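PDB 2HFS: mevalonate kinase, putative from Leishmania major, which probably catalyses the ATP-dependent phosphorylation of (R)-mevalonate to (R)-5-phosphomevalonate, an early step of isoprenoid and sterol biosynthesis. Local coordinates for residues 87-92 and 132-137. Numbering follows the deposited sequence.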
loop_
_atom_site.group_PDB
_atom_site.type_symbol
_atom_site.label_atom_id
_atom_site.label_comp_id
_atom_site.label_asym_id
_atom_site.label_seq_id
_atom_site.Cartn_x
_atom_site.Cartn_y
_atom_site.Cartn_z
ATOM N N ASP A 87 0.480 -5.485 22.872
ATOM C CA ASP A 87 0.919 -6.776 23.451
ATOM C C ASP A 87 2.321 -7.158 22.970
ATOM O O ASP A 87 3.156 -7.590 23.761
ATOM C CB ASP A 87 -0.074 -7.894 23.128
ATOM C CG ASP A 87 -1.438 -7.685 23.784
ATOM O OD1 ASP A 87 -1.505 -7.031 24.847
ATOM O OD2 ASP A 87 -2.495 -8.133 23.292
ATOM N N HIS A 88 2.577 -6.984 21.676
ATOM C CA HIS A 88 3.876 -7.300 21.090
ATOM C C HIS A 88 4.984 -6.459 21.700
ATOM O O HIS A 88 6.087 -6.943 21.928
ATOM C CB HIS A 88 3.842 -7.089 19.574
ATOM C CG HIS A 88 5.166 -7.290 18.904
ATOM N ND1 HIS A 88 5.721 -8.537 18.701
ATOM C CD2 HIS A 88 6.042 -6.398 18.383
ATOM C CE1 HIS A 88 6.879 -8.402 18.078
ATOM N NE2 HIS A 88 7.103 -7.114 17.887
ATOM N N LEU A 89 4.673 -5.199 21.975
ATOM C CA LEU A 89 5.651 -4.269 22.534
ATOM C C LEU A 89 5.672 -4.253 24.063
ATOM O O LEU A 89 6.395 -3.452 24.676
ATOM C CB LEU A 89 5.409 -2.875 21.953
ATOM C CG LEU A 89 5.713 -2.874 20.450
ATOM C CD1 LEU A 89 5.521 -1.502 19.844
ATOM C CD2 LEU A 89 7.137 -3.394 20.196
ATOM N N LYS A 90 4.873 -5.141 24.654
ATOM C CA LYS A 90 4.780 -5.298 26.095
ATOM C C LYS A 90 4.348 -3.995 26.780
ATOM O O LYS A 90 4.908 -3.586 27.791
ATOM C CB LYS A 90 6.106 -5.844 26.658
ATOM C CG LYS A 90 6.521 -7.179 26.027
ATOM C CD LYS A 90 5.893 -8.358 26.737
ATOM C CE LYS A 90 5.573 -9.496 25.771
ATOM N NZ LYS A 90 4.999 -10.677 26.487
ATOM N N VAL A 91 3.348 -3.347 26.199
ATOM C CA VAL A 91 2.810 -2.116 26.739
ATOM C C VAL A 91 1.477 -2.450 27.420
ATOM O O VAL A 91 0.631 -3.145 26.846
ATOM C CB VAL A 91 2.633 -1.062 25.631
ATOM C CG1 VAL A 91 2.027 0.183 26.188
ATOM C CG2 VAL A 91 3.976 -0.778 24.955
ATOM N N ASP A 92 1.320 -1.952 28.646
ATOM C CA ASP A 92 0.205 -2.277 29.537
ATOM C C ASP A 92 -0.532 -0.996 29.862
ATOM O O ASP A 92 0.033 -0.100 30.501
ATOM C CB ASP A 92 0.773 -2.848 30.837
ATOM C CG ASP A 92 -0.305 -3.389 31.783
ATOM O OD1 ASP A 92 -1.450 -2.880 31.797
ATOM O OD2 ASP A 92 -0.068 -4.324 32.572
ATOM N N LEU A 132 11.938 2.811 23.051
ATOM C CA LEU A 132 12.289 1.418 22.793
ATOM C C LEU A 132 13.414 1.322 21.782
ATOM O O LEU A 132 14.011 0.249 21.623
ATOM C CB LEU A 132 11.079 0.633 22.278
ATOM C CG LEU A 132 9.818 0.647 23.145
ATOM C CD1 LEU A 132 8.670 -0.028 22.428
ATOM C CD2 LEU A 132 10.079 0.011 24.533
ATOM N N ASN A 133 13.682 2.438 21.098
ATOM C CA ASN A 133 14.694 2.509 20.033
ATOM C C ASN A 133 14.559 1.354 19.035
ATOM O O ASN A 133 15.550 0.700 18.688
ATOM C CB ASN A 133 16.115 2.518 20.621
ATOM C CG ASN A 133 16.384 3.725 21.506
ATOM O OD1 ASN A 133 16.754 3.573 22.672
ATOM N ND2 ASN A 133 16.215 4.923 20.956
ATOM N N LEU A 134 13.330 1.100 18.584
ATOM C CA LEU A 134 13.087 0.082 17.566
ATOM C C LEU A 134 13.883 0.394 16.300
ATOM O O LEU A 134 13.971 1.553 15.865
ATOM C CB LEU A 134 11.592 -0.005 17.233
ATOM C CG LEU A 134 10.692 -1.064 17.880
ATOM C CD1 LEU A 134 11.109 -1.473 19.307
ATOM C CD2 LEU A 134 9.213 -0.659 17.809
ATOM N N THR A 135 14.476 -0.651 15.735
ATOM C CA THR A 135 15.098 -0.564 14.431
ATOM C C THR A 135 13.959 -0.650 13.407
ATOM O O THR A 135 12.813 -0.945 13.765
ATOM C CB THR A 135 16.080 -1.743 14.223
ATOM O OG1 THR A 135 15.336 -2.960 14.162
ATOM C CG2 THR A 135 16.993 -1.954 15.444
ATOM N N ASP A 136 14.270 -0.411 12.137
ATOM C CA ASP A 136 13.280 -0.520 11.068
ATOM C C ASP A 136 12.740 -1.945 11.000
ATOM O O ASP A 136 11.531 -2.174 10.876
ATOM C CB ASP A 136 13.905 -0.121 9.725
ATOM C CG ASP A 136 13.957 1.384 9.521
ATOM O OD1 ASP A 136 13.344 2.161 10.308
ATOM O OD2 ASP A 136 14.578 1.884 8.564
ATOM N N GLU A 137 13.649 -2.908 11.097
ATOM C CA GLU A 137 13.262 -4.314 11.157
ATOM C C GLU A 137 12.245 -4.567 12.271
ATOM O O GLU A 137 11.212 -5.203 12.039
ATOM C CB GLU A 137 14.506 -5.190 11.301
ATOM C CG GLU A 137 14.237 -6.681 11.369
ATOM C CD GLU A 137 15.507 -7.527 11.373
ATOM O OE1 GLU A 137 15.378 -8.771 11.261
ATOM O OE2 GLU A 137 16.627 -6.968 11.474
#
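L89 meets L132 and L134 through both of its terminal methyls, and the three leucines show how a helix terminus and an interhelical linker can be joined by sparse apolar contact alone. L89 follows the last turn of helix 70-88, where K90, with positive phi, closes a Schellman motif and its N bonds back to D87 O at 3.1 Å. With CG set anti to the carbonyl carbon (chi1 -66°), L89 extends toward the linker. Its CD2 comes tip to tip with L134 CD2 at 4.2 Å and approaches L132 CD1 at 4.3 Å; L89 CD1 lies 4.3 Å from the same two methyls, so the forked end faces one methyl of each partner. Only 124 Å² is buried in all, and all three leucines remain partly exposed, which marks this as a surface contact. Other bonds hold the linker and the next helix's start: L134 N bonds to S127 OG, T135 is the N-cap, and D136, in the first turn, forms a salt bridge with R124. Within the N-terminal GHMP kinase domain, the contact thus brings the C-terminal end of helix 70-88 against the turn between helices 114-130 and 136-146; L89 also touches L126 of the former and S142 of the latter.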